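Local coordinates for protein putative peptidase (Bacteroides fragilis, PDB 5DYN) that probably acts as a cysteine protease of the clostripain family, linked to activation of the Bacteroides fragilis toxin, this chain being one piece of the longer enzyme, at residues V20-Q25 and V55-Y60; S15-V20 and Y106-Y111. One frame throughout, in Å; residues are numbered along the deposited sequence.

Contact 1: residues V20-Q25 and V55-Y60; sequences VYMIAQ and VYIDDY. With NA (sodium ion), chain C; NA (sodium ion), chain D.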
loop_
_atom_site.group_PDB
_atom_site.type_symbol
_atom_site.label_atom_id
_atom_site.label_comp_id
_atom_site.label_asym_id
_atom_site.label_seq_id
_atom_site.Cartn_x
_atom_site.Cartn_y
_atom_site.Cartn_z
ATOM N N VAL A 20 7.326 -10.370 -6.136
ATOM C CA VAL A 20 7.425 -9.723 -4.833
ATOM C C VAL A 20 8.687 -8.869 -4.786
ATOM O O VAL A 20 9.803 -9.388 -4.815
ATOM C CB VAL A 20 7.434 -10.744 -3.683
ATOM C CG1 VAL A 20 7.578 -10.035 -2.348
ATOM C CG2 VAL A 20 6.158 -11.571 -3.707
ATOM N N TYR A 21 8.499 -7.554 -4.732
ATOM C CA TYR A 21 9.606 -6.608 -4.798
ATOM C C TYR A 21 10.002 -6.134 -3.403
ATOM O O TYR A 21 9.295 -5.340 -2.786
ATOM C CB TYR A 21 9.231 -5.414 -5.682
ATOM C CG TYR A 21 10.415 -4.634 -6.209
ATOM C CD1 TYR A 21 11.058 -3.689 -5.418
ATOM C CD2 TYR A 21 10.889 -4.840 -7.497
ATOM C CE1 TYR A 21 12.143 -2.978 -5.895
ATOM C CE2 TYR A 21 11.974 -4.131 -7.983
ATOM C CZ TYR A 21 12.594 -3.199 -7.177
ATOM O OH TYR A 21 13.671 -2.485 -7.653
ATOM N N MET A 22 11.139 -6.614 -2.914
ATOM C CA MET A 22 11.558 -6.312 -1.551
ATOM C C MET A 22 12.705 -5.310 -1.481
ATOM O O MET A 22 13.869 -5.663 -1.680
ATOM C CB MET A 22 11.962 -7.592 -0.825
ATOM C CG MET A 22 10.948 -8.706 -0.937
ATOM S SD MET A 22 11.316 -10.045 0.206
ATOM C CE MET A 22 10.417 -11.364 -0.576
ATOM N N ILE A 23 12.368 -4.060 -1.195
ATOM C CA ILE A 23 13.373 -3.056 -0.890
ATOM C C ILE A 23 13.708 -3.182 0.592
ATOM O O ILE A 23 13.130 -2.496 1.436
ATOM C CB ILE A 23 12.881 -1.637 -1.227
ATOM C CG1 ILE A 23 12.362 -1.591 -2.666
ATOM C CG2 ILE A 23 13.991 -0.618 -1.011
ATOM C CD1 ILE A 23 11.723 -0.274 -3.051
ATOM N N ALA A 24 14.637 -4.081 0.904
ATOM C CA ALA A 24 14.899 -4.458 2.288
ATOM C C ALA A 24 16.221 -3.913 2.824
ATOM O O ALA A 24 16.644 -4.276 3.920
ATOM C CB ALA A 24 14.870 -5.973 2.421
ATOM N N GLN A 25 16.869 -3.039 2.061
ATOM C CA GLN A 25 18.132 -2.455 2.501
ATOM C C GLN A 25 17.857 -1.325 3.485
ATOM O O GLN A 25 18.116 -0.151 3.211
ATOM C CB GLN A 25 18.952 -1.958 1.309
ATOM C CG GLN A 25 20.391 -1.609 1.653
ATOM C CD GLN A 25 21.235 -1.403 0.419
ATOM O OE1 GLN A 25 21.278 -2.257 -0.462
ATOM N NE2 GLN A 25 21.899 -0.256 0.337
ATOM N N VAL A 55 10.707 -13.488 -6.735
ATOM C CA VAL A 55 11.075 -12.664 -5.599
ATOM C C VAL A 55 12.321 -11.855 -5.902
ATOM O O VAL A 55 13.379 -12.410 -6.193
ATOM C CB VAL A 55 11.324 -13.518 -4.336
ATOM C CG1 VAL A 55 12.090 -12.722 -3.295
ATOM C CG2 VAL A 55 10.012 -14.045 -3.771
ATOM N N TYR A 56 12.189 -10.538 -5.846
ATOM C CA TYR A 56 13.352 -9.667 -5.879
ATOM C C TYR A 56 13.662 -9.235 -4.450
ATOM O O TYR A 56 12.830 -8.617 -3.786
ATOM C CB TYR A 56 13.111 -8.455 -6.781
ATOM C CG TYR A 56 14.246 -7.460 -6.758
ATOM C CD1 TYR A 56 15.399 -7.675 -7.503
ATOM C CD2 TYR A 56 14.173 -6.311 -5.981
ATOM C CE1 TYR A 56 16.441 -6.770 -7.480
ATOM C CE2 TYR A 56 15.208 -5.404 -5.950
ATOM C CZ TYR A 56 16.341 -5.637 -6.701
ATOM O OH TYR A 56 17.380 -4.732 -6.673
ATOM N N ILE A 57 14.849 -9.580 -3.968
ATOM C CA ILE A 57 15.229 -9.245 -2.603
ATOM C C ILE A 57 16.557 -8.498 -2.570
ATOM O O ILE A 57 17.583 -8.987 -3.047
ATOM C CB ILE A 57 15.307 -10.512 -1.706
ATOM C CG1 ILE A 57 16.040 -10.214 -0.393
ATOM C CG2 ILE A 57 15.960 -11.670 -2.446
ATOM C CD1 ILE A 57 15.223 -9.407 0.601
ATOM N N ASP A 58 16.519 -7.294 -2.012
ATOM C CA ASP A 58 17.710 -6.472 -1.865
ATOM C C ASP A 58 17.895 -6.103 -0.397
ATOM O O ASP A 58 17.427 -5.055 0.053
ATOM C CB ASP A 58 17.608 -5.215 -2.730
ATOM C CG ASP A 58 18.896 -4.417 -2.751
ATOM O OD1 ASP A 58 19.946 -4.977 -2.373
ATOM O OD2 ASP A 58 18.862 -3.231 -3.149
ATOM N N ASP A 59 18.567 -6.975 0.349
ATOM C CA ASP A 59 18.774 -6.755 1.778
ATOM C C ASP A 59 20.147 -6.144 2.048
ATOM O O ASP A 59 20.511 -5.142 1.439
ATOM C CB ASP A 59 18.601 -8.065 2.555
ATOM C CG ASP A 59 19.191 -9.258 1.832
ATOM O OD1 ASP A 59 20.089 -9.068 0.987
ATOM O OD2 ASP A 59 18.751 -10.390 2.111
ATOM N N TYR A 60 20.909 -6.740 2.960
ATOM C CA TYR A 60 22.238 -6.219 3.270
ATOM C C TYR A 60 23.313 -6.894 2.427
ATOM O O TYR A 60 24.504 -6.709 2.663
ATOM C CB TYR A 60 22.555 -6.383 4.757
ATOM C CG TYR A 60 21.791 -5.431 5.646
ATOM C CD1 TYR A 60 21.111 -4.345 5.109
ATOM C CD2 TYR A 60 21.755 -5.614 7.023
ATOM C CE1 TYR A 60 20.413 -3.470 5.915
ATOM C CE2 TYR A 60 21.056 -4.744 7.841
ATOM C CZ TYR A 60 20.388 -3.673 7.279
ATOM O OH TYR A 60 19.689 -2.805 8.082
HETATM NA NA NA C . 20.603 -1.336 -2.595
HETATM NA NA NA D . 21.671 -4.665 -0.672
#
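Two sodium ions share one amide oxygen: Gln25 OE1 lies 2.4 Å from the ion of chain C and also binds that of chain D. Asp58 straddles the same pair, its OD1 2.4 Å from the chain D ion and its OD2 2.6 Å from the chain C ion. Asp59 O, Ser61 and Glu86 complete the shell of the chain D ion, Gln87 O of this chain and the carboxylate of Asp5 of the other peptidase chain that of the chain C ion. The extended glutamine brings one uncharged oxygen between both ions, while aspartate supplies charge and one oxygen to each.

Before this site the strands run parallel, joined by Tyr56 N to Val20 O (2.8 Å), Met22 N to Tyr56 O and Asp58 N to Met22 O, each bond nearly along the C=O axis. Tyr21 and Tyr56, both with CG anti to the backbone N, form an offset stack, planes 30° apart, with Tyr56 CD2 over the centre of the Tyr21 ring. Tyrosine suits both places: the flat rings stack in the buried sheet face under helix 92-105 while the hydroxyls reach Ser89, which also bonds Asp58 OD2. Opposite the tyrosines, the slender Met22 crosses obliquely, its CE 3.5 Å from Val55 CG1 and its SD against Ile57 CD1.

Helix 29-43, the crossover of this beta-alpha-beta unit, packs on Val20 and Met22, and strands 64-70 and 110-116 flank the pair.

Contact 2: residues S15-V20 and Y106-Y111; sequences SRTVLV and YKAEKY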
loop_
_atom_site.group_PDB
_atom_site.type_symbol
_atom_site.label_atom_id
_atom_site.label_comp_id
_atom_site.label_asym_id
_atom_site.label_seq_id
_atom_site.Cartn_x
_atom_site.Cartn_y
_atom_site.Cartn_z
ATOM N N SER A 15 -2.872 -19.829 -15.438
ATOM C CA SER A 15 -1.583 -19.486 -14.849
ATOM C C SER A 15 -1.539 -18.060 -14.294
ATOM O O SER A 15 -2.256 -17.175 -14.765
ATOM C CB SER A 15 -0.481 -19.676 -15.891
ATOM O OG SER A 15 -0.727 -18.878 -17.037
ATOM N N ARG A 16 -0.696 -17.842 -13.289
ATOM C CA ARG A 16 -0.500 -16.505 -12.735
ATOM C C ARG A 16 0.951 -16.273 -12.327
ATOM O O ARG A 16 1.607 -17.171 -11.802
ATOM C CB ARG A 16 -1.417 -16.275 -11.534
ATOM C CG ARG A 16 -1.439 -14.829 -11.064
ATOM C CD ARG A 16 -1.896 -14.711 -9.624
ATOM N NE ARG A 16 -3.272 -15.164 -9.432
ATOM C CZ ARG A 16 -4.338 -14.369 -9.479
ATOM N NH1 ARG A 16 -4.194 -13.071 -9.717
ATOM N NH2 ARG A 16 -5.550 -14.873 -9.288
ATOM N N THR A 17 1.446 -15.063 -12.570
ATOM C CA THR A 17 2.794 -14.684 -12.156
ATOM C C THR A 17 2.754 -13.528 -11.162
ATOM O O THR A 17 2.144 -12.492 -11.424
ATOM C CB THR A 17 3.668 -14.282 -13.360
ATOM O OG1 THR A 17 3.837 -15.408 -14.231
ATOM C CG2 THR A 17 5.036 -13.801 -12.892
ATOM N N VAL A 18 3.403 -13.713 -10.017
ATOM C CA VAL A 18 3.468 -12.666 -9.004
ATOM C C VAL A 18 4.915 -12.325 -8.669
ATOM O O VAL A 18 5.698 -13.194 -8.294
ATOM C CB VAL A 18 2.733 -13.079 -7.712
ATOM C CG1 VAL A 18 2.872 -11.994 -6.650
ATOM C CG2 VAL A 18 1.266 -13.370 -8.000
ATOM N N LEU A 19 5.267 -11.052 -8.818
ATOM C CA LEU A 19 6.591 -10.576 -8.441
ATOM C C LEU A 19 6.534 -9.882 -7.086
ATOM O O LEU A 19 5.774 -8.929 -6.902
ATOM C CB LEU A 19 7.144 -9.621 -9.501
ATOM C CG LEU A 19 8.401 -8.820 -9.148
ATOM C CD1 LEU A 19 9.573 -9.740 -8.852
ATOM C CD2 LEU A 19 8.748 -7.855 -10.269
ATOM N N VAL A 20 7.326 -10.370 -6.136
ATOM C CA VAL A 20 7.425 -9.723 -4.833
ATOM C C VAL A 20 8.687 -8.869 -4.786
ATOM O O VAL A 20 9.803 -9.388 -4.815
ATOM C CB VAL A 20 7.434 -10.744 -3.683
ATOM C CG1 VAL A 20 7.578 -10.035 -2.348
ATOM C CG2 VAL A 20 6.158 -11.571 -3.707
ATOM N N TYR A 106 8.188 -14.926 -17.530
ATOM C CA TYR A 106 7.098 -15.735 -17.001
ATOM C C TYR A 106 5.732 -15.132 -17.294
ATOM O O TYR A 106 5.009 -14.734 -16.381
ATOM C CB TYR A 106 7.275 -15.940 -15.494
ATOM C CG TYR A 106 8.519 -16.725 -15.156
ATOM C CD1 TYR A 106 8.504 -18.115 -15.146
ATOM C CD2 TYR A 106 9.716 -16.081 -14.871
ATOM C CE1 TYR A 106 9.641 -18.839 -14.850
ATOM C CE2 TYR A 106 10.858 -16.796 -14.572
ATOM C CZ TYR A 106 10.816 -18.174 -14.564
ATOM O OH TYR A 106 11.951 -18.888 -14.267
ATOM N N LYS A 107 5.387 -15.066 -18.576
ATOM C CA LYS A 107 4.054 -14.648 -18.986
ATOM C C LYS A 107 3.014 -15.597 -18.406
ATOM O O LYS A 107 3.259 -16.796 -18.274
ATOM C CB LYS A 107 3.940 -14.599 -20.513
ATOM C CG LYS A 107 4.557 -13.362 -21.149
ATOM C CD LYS A 107 5.734 -13.716 -22.046
ATOM C CE LYS A 107 6.363 -12.468 -22.649
ATOM N NZ LYS A 107 7.579 -12.780 -23.451
ATOM N N ALA A 108 1.857 -15.055 -18.048
ATOM C CA ALA A 108 0.782 -15.871 -17.500
ATOM C C ALA A 108 -0.580 -15.296 -17.863
ATOM O O ALA A 108 -0.675 -14.274 -18.543
ATOM C CB ALA A 108 0.924 -15.987 -15.994
ATOM N N GLU A 109 -1.634 -15.968 -17.411
ATOM C CA GLU A 109 -2.993 -15.499 -17.637
ATOM C C GLU A 109 -3.275 -14.267 -16.789
ATOM O O GLU A 109 -3.876 -13.303 -17.259
ATOM C CB GLU A 109 -4.000 -16.604 -17.323
ATOM C CG GLU A 109 -5.447 -16.164 -17.369
ATOM C CD GLU A 109 -6.399 -17.316 -17.127
ATOM O OE1 GLU A 109 -6.296 -18.331 -17.848
ATOM O OE2 GLU A 109 -7.247 -17.210 -16.215
ATOM N N LYS A 110 -2.835 -14.307 -15.535
ATOM C CA LYS A 110 -3.011 -13.182 -14.625
ATOM C C LYS A 110 -1.682 -12.756 -14.005
ATOM O O LYS A 110 -0.710 -13.513 -14.002
ATOM C CB LYS A 110 -4.020 -13.531 -13.527
ATOM C CG LYS A 110 -5.356 -14.014 -14.061
ATOM C CD LYS A 110 -6.478 -13.816 -13.061
ATOM C CE LYS A 110 -7.814 -14.192 -13.682
ATOM N NZ LYS A 110 -8.970 -13.676 -12.905
ATOM N N TYR A 111 -1.648 -11.535 -13.481
ATOM C CA TYR A 111 -0.446 -11.003 -12.857
ATOM C C TYR A 111 -0.762 -10.318 -11.535
ATOM O O TYR A 111 -1.903 -9.947 -11.267
ATOM C CB TYR A 111 0.256 -10.018 -13.793
ATOM C CG TYR A 111 0.659 -10.616 -15.118
ATOM C CD1 TYR A 111 1.817 -11.374 -15.236
ATOM C CD2 TYR A 111 -0.116 -10.422 -16.252
ATOM C CE1 TYR A 111 2.193 -11.920 -16.450
ATOM C CE2 TYR A 111 0.249 -10.965 -17.470
ATOM C CZ TYR A 111 1.404 -11.713 -17.564
ATOM O OH TYR A 111 1.770 -12.257 -18.773
#
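Ser15 and Thr17 make the closest polar contacts between the start of strand 16-23 and the turn that opens strand 110-116. Ser15 O receives Lys110 N at 3.0 Å, close to the carbonyl plane, together with a weak bond from Glu109 N. The same Glu109 N reaches Ser15 OG at 3.1 Å, because chi1 of 58° sets the hydroxyl between the backbone N and the carbonyl carbon; a small serine fits there, against Ala108 CB. Lys110 also bonds with its other backbone atom: Thr17 N gives a fairly straight bond to Lys110 O, N-H...O angle 162°. The threonine hydroxyl, anti to the carbonyl carbon, donates to Tyr106 O over a short 2.5 Å, approaching from above the carbonyl plane. Thr17 CB rests 3.9 Å from Tyr111 CD1, so the branched residue serves both a polar and an aromatic partner.

This is a parallel pairing of Arg16 with Lys110 and Thr17 with Tyr111, where the chain leaves helix 92-105 for the strand that is outermost within this chain, and the other peptidase chain bonds to the backbone of Tyr111; the arrangement is consistent with the caspase-like alpha/beta fold of clan CD peptidases.

The bend of Arg16 at chi3 turns the guanidinium so that Lys110 CB lies 3.8 Å from Arg16 NH1, over one face of the flat group. The extended lysine runs on to a salt bridge with Glu76 of the other peptidase chain. Arg16 makes a salt bridge with Asp26 and a hydrogen bond to Ser74 O of that chain; the two carboxylates probably offset the like charges. Tyr111 OH takes Ala108 N at 2.9 Å, tying the loop back to the strand that follows, while Phe103 of helix 92-105 meets the Tyr111 ring and Asn52 ND2 bonds Thr17 OG1.

In the fold
Strand 16-23 joins the two contacts, which share Val20 and have centres about 19 Å apart. Contact 2 pairs the beginning of this strand with strand 110-116 on one flank; contact 1 pairs its later part with strand 51-58 on the other. Along the chain the order is 15-20, 20-25, 55-60, 106-111, so both partners of contact 1 come between those of contact 2. The contacts also touch through Leu19 CD1, 4.1 Å from Tyr56 N. Strand 16-23 is thus an inner strand of the mixed sheet, and the other peptidase chain reaches both ends, at the sodium site and beside strand residues Arg16, Lys110 and Tyr111.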